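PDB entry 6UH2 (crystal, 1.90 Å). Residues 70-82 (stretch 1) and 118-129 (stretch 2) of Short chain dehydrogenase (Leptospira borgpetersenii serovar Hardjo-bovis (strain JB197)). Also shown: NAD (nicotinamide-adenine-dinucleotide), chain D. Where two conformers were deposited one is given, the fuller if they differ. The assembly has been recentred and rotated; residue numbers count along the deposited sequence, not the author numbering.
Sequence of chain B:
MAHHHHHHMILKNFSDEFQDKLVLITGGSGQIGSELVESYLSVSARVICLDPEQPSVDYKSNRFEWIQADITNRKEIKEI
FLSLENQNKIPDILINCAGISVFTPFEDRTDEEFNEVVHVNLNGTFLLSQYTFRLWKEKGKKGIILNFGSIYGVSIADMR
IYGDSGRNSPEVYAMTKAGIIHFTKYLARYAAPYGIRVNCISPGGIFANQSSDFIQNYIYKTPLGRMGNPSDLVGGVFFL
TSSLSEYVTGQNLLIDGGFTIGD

Stretch 1, residues 70-82: DITNRKEIKEIFL
Stretch 2, residues 118-129: VHVNLNGTFLLS

Stretch 1 opens with a type I β turn from Asp70 to Asn73, closed by Asn73 N to Asp70 O (3.0 Å), and enters a helix at Arg74. Asn73 (χ1 t) caps that helix: its OD1 accepts from Glu76 N at 2.8 Å. Stretch 2 is helical throughout, with phi/psi near -65/-45, stretching to -87/-59 at Leu122 within a wider π-type turn at 119-123, where Asn123 N reaches Val118 O (3.1 Å) and Gly124 N reaches His119 O (2.9 Å). The helix axes run in roughly the same direction, crossing at -28° with a closest approach of 10.8 Å. The backbones are nearest at the turn, where the CA atoms of Ile71 and Gly124 are 5.0 Å apart; those of Arg74 and Leu127 are 7.2 Å apart.

Gly124 leaves room for the Ile71 side chain: an ideal CB on Gly124 would lie 2.4 Å from Ile71 CD1, a clash. Ile71 (χ1 p, χ2 t) extends CD1 to 3.7 Å from Val120 O and sets CG2 3.7 Å from Leu128 CD2. Its carbonyl O faces Leu127 CD2 at 3.3 Å and is buried without a polar partner. No hydrogen bond joins the stretches, so the contact rests on van der Waals packing, most of it apolar. Leu127 (t, p) places CD2 4.0 Å from Ile77 CG1; Leu128 (m, m) places CD2 4.1 Å from Ile77 CD1 and CD1 3.8 Å from Phe81 CE1, at the ring edge. Arg74 (t, t, m) carries its guanidinium over Leu127, with NH2 3.3 Å from CD1 of that leucine, which lies over one face.

Thr72 (p) sends CG2 to 3.6 Å from His119 O, while its OG1 donates to Asp70 OD1 (2.6 Å). That same OD1 accepts from NAD N6A (3.0 Å), and Ile71 N donates to NAD N1A (3.1 Å), so the turn also reads the adenine edge.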

ATOM      1  N   ASP B  70     -12.044 -22.515 -15.507  1.00 16.28           N
ATOM      2  CA  ASP B  70     -11.012 -21.996 -16.392  1.00 17.92           C
ATOM      3  C   ASP B  70     -11.417 -20.576 -16.763  1.00 19.28           C
ATOM      4  O   ASP B  70     -12.389 -20.383 -17.504  1.00 20.63           O
ATOM      5  CB  ASP B  70     -10.886 -22.897 -17.619  1.00 17.45           C
ATOM      6  CG  ASP B  70      -9.914 -22.359 -18.663  1.00 25.73           C
ATOM      7  OD1 ASP B  70      -9.377 -21.239 -18.515  1.00 18.62           O
ATOM      8  OD2 ASP B  70      -9.696 -23.087 -19.649  1.00 25.38           O
ATOM      9  N   ILE B  71     -10.669 -19.588 -16.259  1.00 15.42           N
ATOM     10  CA  ILE B  71     -11.027 -18.187 -16.468  1.00 16.31           C
ATOM     11  C   ILE B  71     -10.817 -17.726 -17.903  1.00 19.21           C
ATOM     12  O   ILE B  71     -11.170 -16.591 -18.233  1.00 20.50           O
ATOM     13  CB  ILE B  71     -10.248 -17.253 -15.515  1.00 15.62           C
ATOM     14  CG1 ILE B  71      -8.749 -17.305 -15.814  1.00 16.64           C
ATOM     15  CG2 ILE B  71     -10.567 -17.595 -14.034  1.00 18.69           C
ATOM     16  CD1 ILE B  71      -7.903 -16.404 -14.921  1.00 16.47           C
ATOM     17  N   THR B  72     -10.239 -18.558 -18.762  1.00 18.17           N
ATOM     18  CA  THR B  72     -10.148 -18.208 -20.171  1.00 19.78           C
ATOM     19  C   THR B  72     -11.393 -18.609 -20.948  1.00 25.12           C
ATOM     20  O   THR B  72     -11.495 -18.264 -22.124  1.00 29.73           O
ATOM     21  CB  THR B  72      -8.924 -18.859 -20.833  1.00 19.77           C
ATOM     22  OG1 THR B  72      -9.116 -20.278 -20.952  1.00 23.63           O
ATOM     23  CG2 THR B  72      -7.654 -18.579 -20.033  1.00 21.27           C
ATOM     24  N   ASN B  73     -12.337 -19.320 -20.318  1.00 23.68           N
ATOM     25  CA  ASN B  73     -13.532 -19.851 -20.986  1.00 24.36           C
ATOM     26  C   ASN B  73     -14.744 -19.007 -20.597  1.00 24.33           C
ATOM     27  O   ASN B  73     -15.285 -19.159 -19.497  1.00 23.70           O
ATOM     28  CB  ASN B  73     -13.740 -21.321 -20.611  1.00 24.47           C
ATOM     29  CG  ASN B  73     -14.850 -21.982 -21.420  1.00 33.44           C
ATOM     30  OD1 ASN B  73     -15.999 -21.536 -21.420  1.00 27.58           O
ATOM     31  ND2 ASN B  73     -14.501 -23.046 -22.124  1.00 41.66           N
ATOM     32  N   ARG B  74     -15.201 -18.150 -21.521  1.00 19.14           N
ATOM     33  CA  ARG B  74     -16.343 -17.284 -21.216  1.00 20.47           C
ATOM     34  C   ARG B  74     -17.589 -18.092 -20.858  1.00 22.10           C
ATOM     35  O   ARG B  74     -18.338 -17.712 -19.952  1.00 23.36           O
ATOM     36  CB  ARG B  74     -16.646 -16.343 -22.386  1.00 25.05           C
ATOM     37  CG  ARG B  74     -17.846 -15.426 -22.115  1.00 26.16           C
ATOM     38  CD  ARG B  74     -18.097 -14.396 -23.217  1.00 24.97           C
ATOM     39  NE  ARG B  74     -17.115 -13.310 -23.221  1.00 21.97           N
ATOM     40  CZ  ARG B  74     -17.268 -12.136 -22.605  1.00 22.44           C
ATOM     41  NH1 ARG B  74     -18.357 -11.873 -21.895  1.00 16.43           N
ATOM     42  NH2 ARG B  74     -16.311 -11.215 -22.692  1.00 18.69           N
ATOM     43  N   LYS B  75     -17.847 -19.195 -21.567  1.00 22.76           N
ATOM     44  CA  LYS B  75     -19.060 -19.955 -21.278  1.00 27.52           C
ATOM     45  C   LYS B  75     -19.039 -20.495 -19.851  1.00 29.11           C
ATOM     46  O   LYS B  75     -20.053 -20.429 -19.137  1.00 25.50           O
ATOM     47  CB  LYS B  75     -19.232 -21.093 -22.289  1.00 25.61           C
ATOM     48  CG  LYS B  75     -20.606 -21.765 -22.227  1.00 30.31           C
ATOM     49  CD  LYS B  75     -20.653 -23.025 -23.079  1.00 35.36           C
ATOM     50  CE  LYS B  75     -21.958 -23.803 -22.867  1.00 36.92           C
ATOM     51  NZ  LYS B  75     -22.156 -24.180 -21.433  1.00 41.74           N
ATOM     52  N   GLU B  76     -17.889 -21.025 -19.418  1.00 23.66           N
ATOM     53  CA  GLU B  76     -17.730 -21.501 -18.045  1.00 30.51           C
ATOM     54  C   GLU B  76     -17.972 -20.387 -17.036  1.00 28.61           C
ATOM     55  O   GLU B  76     -18.702 -20.567 -16.056  1.00 28.53           O
ATOM     56  CB  GLU B  76     -16.326 -22.064 -17.837  1.00 29.26           C
ATOM     57  CG  GLU B  76     -16.109 -23.490 -18.281  1.00 36.11           C
ATOM     58  CD  GLU B  76     -14.730 -23.988 -17.875  1.00 38.47           C
ATOM     59  OE1 GLU B  76     -13.988 -24.507 -18.741  1.00 41.77           O
ATOM     60  OE2 GLU B  76     -14.380 -23.836 -16.686  1.00 30.54           O
ATOM     61  N   ILE B  77     -17.332 -19.237 -17.242  1.00 21.32           N
ATOM     62  CA  ILE B  77     -17.456 -18.139 -16.291  1.00 16.93           C
ATOM     63  C   ILE B  77     -18.887 -17.619 -16.263  1.00 21.36           C
ATOM     64  O   ILE B  77     -19.443 -17.335 -15.193  1.00 20.62           O
ATOM     65  CB  ILE B  77     -16.454 -17.027 -16.638  1.00 20.95           C
ATOM     66  CG1 ILE B  77     -15.009 -17.532 -16.478  1.00 19.84           C
ATOM     67  CG2 ILE B  77     -16.744 -15.762 -15.825  1.00 24.78           C
ATOM     68  CD1 ILE B  77     -14.714 -18.221 -15.148  1.00 22.86           C
ATOM     69  N   LYS B  78     -19.507 -17.488 -17.436  1.00 21.09           N
ATOM     70  CA  LYS B  78     -20.883 -17.020 -17.509  1.00 20.01           C
ATOM     71  C   LYS B  78     -21.805 -17.892 -16.670  1.00 23.39           C
ATOM     72  O   LYS B  78     -22.609 -17.388 -15.877  1.00 23.88           O
ATOM     73  CB  LYS B  78     -21.350 -17.005 -18.964  1.00 21.13           C
ATOM     74  CG  LYS B  78     -22.818 -16.656 -19.115  1.00 23.89           C
ATOM     75  CD  LYS B  78     -23.233 -16.627 -20.592  1.00 30.80           C
ATOM     76  CE  LYS B  78     -24.706 -16.262 -20.749  1.00 44.82           C
ATOM     77  NZ  LYS B  78     -24.895 -14.968 -21.476  1.00 50.50           N
ATOM     78  N   GLU B  79     -21.694 -19.211 -16.828  1.00 25.15           N
ATOM     79  CA  GLU B  79     -22.563 -20.116 -16.085  1.00 26.58           C
ATOM     80  C   GLU B  79     -22.274 -20.054 -14.587  1.00 27.08           C
ATOM     81  O   GLU B  79     -23.196 -20.128 -13.766  1.00 26.16           O
ATOM     82  CB  GLU B  79     -22.405 -21.538 -16.615  1.00 31.61           C
ATOM     83  N   ILE B  80     -21.004 -19.904 -14.211  1.00 26.12           N
ATOM     84  CA  ILE B  80     -20.668 -19.761 -12.795  1.00 26.05           C
ATOM     85  C   ILE B  80     -21.297 -18.497 -12.221  1.00 24.41           C
ATOM     86  O   ILE B  80     -21.868 -18.514 -11.123  1.00 22.28           O
ATOM     87  CB  ILE B  80     -19.140 -19.771 -12.607  1.00 27.03           C
ATOM     88  CG1 ILE B  80     -18.608 -21.190 -12.771  1.00 26.66           C
ATOM     89  CG2 ILE B  80     -18.748 -19.228 -11.234  1.00 25.17           C
ATOM     90  CD1 ILE B  80     -17.107 -21.231 -12.853  1.00 24.68           C
ATOM     91  N   PHE B  81     -21.220 -17.382 -12.954  1.00 19.52           N
ATOM     92  CA  PHE B  81     -21.766 -16.142 -12.413  1.00 19.35           C
ATOM     93  C   PHE B  81     -23.280 -16.185 -12.317  1.00 22.99           C
ATOM     94  O   PHE B  81     -23.855 -15.590 -11.397  1.00 25.16           O
ATOM     95  CB  PHE B  81     -21.280 -14.948 -13.224  1.00 20.96           C
ATOM     96  CG  PHE B  81     -20.064 -14.328 -12.629  1.00 20.41           C
ATOM     97  CD1 PHE B  81     -18.839 -14.966 -12.734  1.00 26.76           C
ATOM     98  CD2 PHE B  81     -20.154 -13.167 -11.886  1.00 21.96           C
ATOM     99  CE1 PHE B  81     -17.714 -14.436 -12.150  1.00 22.73           C
ATOM    100  CE2 PHE B  81     -19.035 -12.630 -11.285  1.00 21.05           C
ATOM    101  CZ  PHE B  81     -17.809 -13.262 -11.417  1.00 23.09           C
ATOM    102  N   LEU B  82     -23.941 -16.898 -13.225  1.00 21.39           N
ATOM    103  CA  LEU B  82     -25.377 -17.109 -13.083  0.58 22.65           C
ATOM    104  C   LEU B  82     -25.683 -17.890 -11.814  1.00 27.28           C
ATOM    105  O   LEU B  82     -26.601 -17.540 -11.059  1.00 25.20           O
ATOM    106  CB  LEU B  82     -25.913 -17.843 -14.309  0.58 26.76           C
ATOM    107  CG  LEU B  82     -27.374 -18.282 -14.251  0.58 29.34           C
ATOM    108  CD1 LEU B  82     -28.253 -17.063 -14.049  0.58 32.38           C
ATOM    109  CD2 LEU B  82     -27.751 -19.028 -15.520  0.58 32.25           C
ATOM    110  N   VAL B 118      -1.172 -14.735 -22.423  1.00 14.08           N
ATOM    111  CA  VAL B 118      -2.121 -13.638 -22.621  1.00 10.61           C
ATOM    112  C   VAL B 118      -3.507 -14.026 -22.106  1.00 11.30           C
ATOM    113  O   VAL B 118      -4.159 -13.265 -21.379  1.00 18.41           O
ATOM    114  CB  VAL B 118      -2.157 -13.234 -24.106  1.00 15.09           C
ATOM    115  CG1 VAL B 118      -3.342 -12.307 -24.381  1.00 15.19           C
ATOM    116  CG2 VAL B 118      -0.817 -12.590 -24.518  1.00 12.08           C
ATOM    117  N   HIS B 119      -3.979 -15.219 -22.475  1.00 14.94           N
ATOM    118  CA  HIS B 119      -5.347 -15.597 -22.129  1.00 16.04           C
ATOM    119  C   HIS B 119      -5.549 -15.688 -20.622  1.00 15.08           C
ATOM    120  O   HIS B 119      -6.550 -15.188 -20.100  1.00 15.99           O
ATOM    121  CB  HIS B 119      -5.716 -16.897 -22.830  1.00 17.74           C
ATOM    122  CG  HIS B 119      -5.789 -16.734 -24.310  1.00 19.71           C
ATOM    123  ND1 HIS B 119      -5.700 -17.786 -25.194  1.00 25.58           N
ATOM    124  CD2 HIS B 119      -5.893 -15.615 -25.062  1.00 19.86           C
ATOM    125  CE1 HIS B 119      -5.766 -17.321 -26.429  1.00 27.80           C
ATOM    126  NE2 HIS B 119      -5.877 -16.005 -26.375  1.00 17.37           N
ATOM    127  N   VAL B 120      -4.606 -16.287 -19.895  1.00 15.29           N
ATOM    128  CA  VAL B 120      -4.776 -16.382 -18.445  1.00 16.67           C
ATOM    129  C   VAL B 120      -4.615 -15.010 -17.803  1.00 17.79           C
ATOM    130  O   VAL B 120      -5.461 -14.574 -17.010  1.00 15.98           O
ATOM    131  CB  VAL B 120      -3.795 -17.412 -17.846  1.00 16.40           C
ATOM    132  CG1 VAL B 120      -3.858 -17.402 -16.322  1.00 19.55           C
ATOM    133  CG2 VAL B 120      -4.116 -18.808 -18.368  1.00 18.70           C
ATOM    134  N   ASN B 121      -3.542 -14.294 -18.160  1.00 18.84           N
ATOM    135  CA  ASN B 121      -3.207 -13.054 -17.464  1.00 17.54           C
ATOM    136  C   ASN B 121      -4.117 -11.903 -17.894  1.00 15.98           C
ATOM    137  O   ASN B 121      -4.710 -11.230 -17.044  1.00 19.28           O
ATOM    138  CB  ASN B 121      -1.728 -12.698 -17.689  1.00 13.26           C
ATOM    139  CG  ASN B 121      -0.762 -13.721 -17.072  1.00 22.05           C
ATOM    140  OD1 ASN B 121      -1.171 -14.771 -16.551  1.00 17.30           O
ATOM    141  ND2 ASN B 121       0.536 -13.418 -17.146  1.00 13.71           N
ATOM    142  N   LEU B 122      -4.252 -11.660 -19.204  1.00 13.02           N
ATOM    143  CA  LEU B 122      -5.045 -10.518 -19.669  1.00 13.72           C
ATOM    144  C   LEU B 122      -6.529 -10.856 -19.823  1.00 13.10           C
ATOM    145  O   LEU B 122      -7.379 -10.194 -19.218  1.00 15.05           O
ATOM    146  CB  LEU B 122      -4.501  -9.969 -21.000  1.00 13.49           C
ATOM    147  CG  LEU B 122      -3.282  -9.054 -21.008  1.00 23.75           C
ATOM    148  CD1 LEU B 122      -3.058  -8.504 -22.420  1.00 21.80           C
ATOM    149  CD2 LEU B 122      -3.406  -7.905 -19.980  1.00 15.81           C
ATOM    150  N   ASN B 123      -6.862 -11.847 -20.665  1.00 15.79           N
ATOM    151  CA  ASN B 123      -8.270 -12.218 -20.846  1.00 15.16           C
ATOM    152  C   ASN B 123      -8.926 -12.591 -19.522  1.00 14.99           C
ATOM    153  O   ASN B 123     -10.074 -12.210 -19.254  1.00 17.25           O
ATOM    154  CB  ASN B 123      -8.418 -13.387 -21.831  1.00 12.58           C
ATOM    155  CG  ASN B 123      -8.095 -12.992 -23.254  1.00 16.18           C
ATOM    156  OD1 ASN B 123      -6.936 -12.783 -23.590  1.00 16.63           O
ATOM    157  ND2 ASN B 123      -9.124 -12.861 -24.091  1.00 16.67           N
ATOM    158  N   GLY B 124      -8.228 -13.360 -18.693  1.00 14.09           N
ATOM    159  CA  GLY B 124      -8.827 -13.810 -17.449  1.00 16.03           C
ATOM    160  C   GLY B 124      -9.143 -12.666 -16.504  1.00 17.67           C
ATOM    161  O   GLY B 124     -10.219 -12.628 -15.904  1.00 17.51           O
ATOM    162  N   THR B 125      -8.209 -11.724 -16.349  1.00 14.61           N
ATOM    163  CA  THR B 125      -8.483 -10.563 -15.505  1.00 15.10           C
ATOM    164  C   THR B 125      -9.587  -9.709 -16.116  1.00 15.63           C
ATOM    165  O   THR B 125     -10.472  -9.223 -15.401  1.00 15.34           O
ATOM    166  CB  THR B 125      -7.198  -9.749 -15.290  1.00 19.77           C
ATOM    167  OG1 THR B 125      -6.292 -10.508 -14.481  1.00 17.57           O
ATOM    168  CG2 THR B 125      -7.480  -8.433 -14.563  1.00 16.29           C
ATOM    169  N   PHE B 126      -9.564  -9.543 -17.444  1.00 15.90           N
ATOM    170  CA  PHE B 126     -10.610  -8.791 -18.133  1.00 16.83           C
ATOM    171  C   PHE B 126     -11.975  -9.441 -17.946  1.00 14.64           C
ATOM    172  O   PHE B 126     -12.966  -8.768 -17.631  1.00 16.84           O
ATOM    173  CB  PHE B 126     -10.289  -8.690 -19.624  1.00 15.91           C
ATOM    174  CG  PHE B 126     -11.513  -8.559 -20.488  1.00 17.99           C
ATOM    175  CD1 PHE B 126     -12.236  -7.375 -20.512  1.00 14.33           C
ATOM    176  CD2 PHE B 126     -11.937  -9.618 -21.278  1.00 16.12           C
ATOM    177  CE1 PHE B 126     -13.371  -7.257 -21.311  1.00 21.56           C
ATOM    178  CE2 PHE B 126     -13.062  -9.513 -22.080  1.00 15.57           C
ATOM    179  CZ  PHE B 126     -13.783  -8.336 -22.096  1.00 19.04           C
ATOM    180  N   LEU B 127     -12.047 -10.751 -18.165  1.00 15.13           N
ATOM    181  CA  LEU B 127     -13.327 -11.453 -18.165  1.00 19.81           C
ATOM    182  C   LEU B 127     -13.950 -11.465 -16.772  1.00 15.81           C
ATOM    183  O   LEU B 127     -15.142 -11.166 -16.607  1.00 16.72           O
ATOM    184  CB  LEU B 127     -13.120 -12.873 -18.689  1.00 22.75           C
ATOM    185  CG  LEU B 127     -14.324 -13.700 -19.112  1.00 29.35           C
ATOM    186  CD1 LEU B 127     -14.964 -13.082 -20.334  1.00 24.36           C
ATOM    187  CD2 LEU B 127     -13.875 -15.125 -19.405  1.00 34.56           C
ATOM    188  N   LEU B 128     -13.159 -11.815 -15.755  1.00 14.54           N
ATOM    189  CA  LEU B 128     -13.688 -11.832 -14.394  1.00 15.11           C
ATOM    190  C   LEU B 128     -14.053 -10.426 -13.942  1.00 13.64           C
ATOM    191  O   LEU B 128     -15.056 -10.235 -13.247  1.00 17.38           O
ATOM    192  CB  LEU B 128     -12.682 -12.471 -13.426  1.00 11.46           C
ATOM    193  CG  LEU B 128     -12.735 -14.000 -13.269  1.00 15.78           C
ATOM    194  CD1 LEU B 128     -13.960 -14.424 -12.464  1.00 21.27           C
ATOM    195  CD2 LEU B 128     -12.747 -14.694 -14.633  1.00 16.52           C
ATOM    196  N   SER B 129     -13.250  -9.429 -14.325  1.00 11.11           N
ATOM    197  CA  SER B 129     -13.594  -8.050 -13.983  1.00 17.45           C
ATOM    198  C   SER B 129     -14.878  -7.626 -14.678  1.00 18.17           C
ATOM    199  O   SER B 129     -15.702  -6.909 -14.095  1.00 17.38           O
ATOM    200  CB  SER B 129     -12.449  -7.105 -14.347  1.00 15.03           C
ATOM    201  OG  SER B 129     -11.294  -7.389 -13.567  1.00 13.57           O
TER
HETATM  202  PA  NAD D 301       1.115 -20.376  -8.911  1.00 19.86           P
HETATM  203  O1A NAD D 301       1.673 -20.926 -10.248  1.00 21.85           O
HETATM  204  O2A NAD D 301       1.516 -21.032  -7.589  1.00 16.83           O
HETATM  205  O5B NAD D 301      -0.520 -20.282  -8.955  1.00 19.75           O
HETATM  206  C5B NAD D 301      -1.250 -19.817 -10.075  1.00 20.65           C
HETATM  207  C4B NAD D 301      -2.605 -20.453  -9.910  1.00 15.92           C
HETATM  208  O4B NAD D 301      -3.382 -19.949 -11.061  1.00 17.53           O
HETATM  209  C3B NAD D 301      -2.579 -21.987 -10.005  1.00 14.41           C
HETATM  210  O3B NAD D 301      -3.366 -22.576  -8.942  1.00 15.73           O
HETATM  211  C2B NAD D 301      -3.274 -22.257 -11.347  1.00 17.11           C
HETATM  212  O2B NAD D 301      -3.986 -23.503 -11.349  1.00 20.04           O
HETATM  213  C1B NAD D 301      -4.175 -21.013 -11.523  1.00 16.33           C
HETATM  214  N9A NAD D 301      -4.540 -20.944 -12.934  1.00 18.60           N
HETATM  215  C8A NAD D 301      -3.748 -21.212 -14.050  1.00 18.04           C
HETATM  216  N7A NAD D 301      -4.435 -21.112 -15.155  1.00 14.53           N
HETATM  217  C5A NAD D 301      -5.734 -20.790 -14.762  1.00 17.88           C
HETATM  218  C6A NAD D 301      -6.916 -20.580 -15.465  1.00 17.62           C
HETATM  219  N6A NAD D 301      -6.980 -20.655 -16.809  1.00 18.42           N
HETATM  220  N1A NAD D 301      -8.020 -20.270 -14.767  1.00 14.97           N
HETATM  221  C2A NAD D 301      -7.974 -20.190 -13.435  1.00 17.63           C
HETATM  222  N3A NAD D 301      -6.893 -20.390 -12.677  1.00 17.07           N
HETATM  223  C4A NAD D 301      -5.794 -20.686 -13.388  1.00 14.65           C
HETATM  224  O3  NAD D 301       1.430 -18.791  -8.814  1.00 20.78           O
HETATM  225  PN  NAD D 301       1.760 -17.802  -7.584  1.00 21.87           P
HETATM  226  O1N NAD D 301       3.290 -17.656  -7.389  1.00 29.83           O
HETATM  227  O2N NAD D 301       0.791 -18.145  -6.448  1.00 20.69           O
HETATM  228  O5D NAD D 301       1.303 -16.399  -8.386  1.00 20.58           O
HETATM  229  C5D NAD D 301       0.035 -15.842  -8.114  1.00 20.29           C
HETATM  230  C4D NAD D 301      -0.001 -14.485  -8.811  1.00 17.00           C
HETATM  231  O4D NAD D 301       1.155 -13.642  -8.417  1.00 21.57           O
HETATM  232  C3D NAD D 301       0.170 -14.661 -10.319  1.00 12.83           C
HETATM  233  O3D NAD D 301      -0.574 -13.664 -11.030  1.00 15.88           O
HETATM  234  C2D NAD D 301       1.677 -14.380 -10.605  1.00 15.85           C
HETATM  235  O2D NAD D 301       1.926 -13.881 -11.908  1.00 16.21           O
HETATM  236  C1D NAD D 301       1.924 -13.280  -9.533  1.00 18.29           C
HETATM  237  N1N NAD D 301       3.354 -13.186  -9.071  1.00 20.88           N
HETATM  238  C2N NAD D 301       4.004 -14.267  -8.557  1.00 20.43           C
HETATM  239  C3N NAD D 301       5.307 -14.128  -8.151  1.00 25.76           C
HETATM  240  C7N NAD D 301       6.012 -15.318  -7.595  1.00 28.63           C
HETATM  241  O7N NAD D 301       7.217 -15.241  -7.412  1.00 25.81           O
HETATM  242  N7N NAD D 301       5.288 -16.424  -7.309  1.00 27.42           N
HETATM  243  C4N NAD D 301       5.928 -12.873  -8.273  1.00 23.55           C
HETATM  244  C5N NAD D 301       5.253 -11.811  -8.797  1.00 29.23           C
HETATM  245  C6N NAD D 301       3.931 -11.984  -9.198  1.00 24.15           C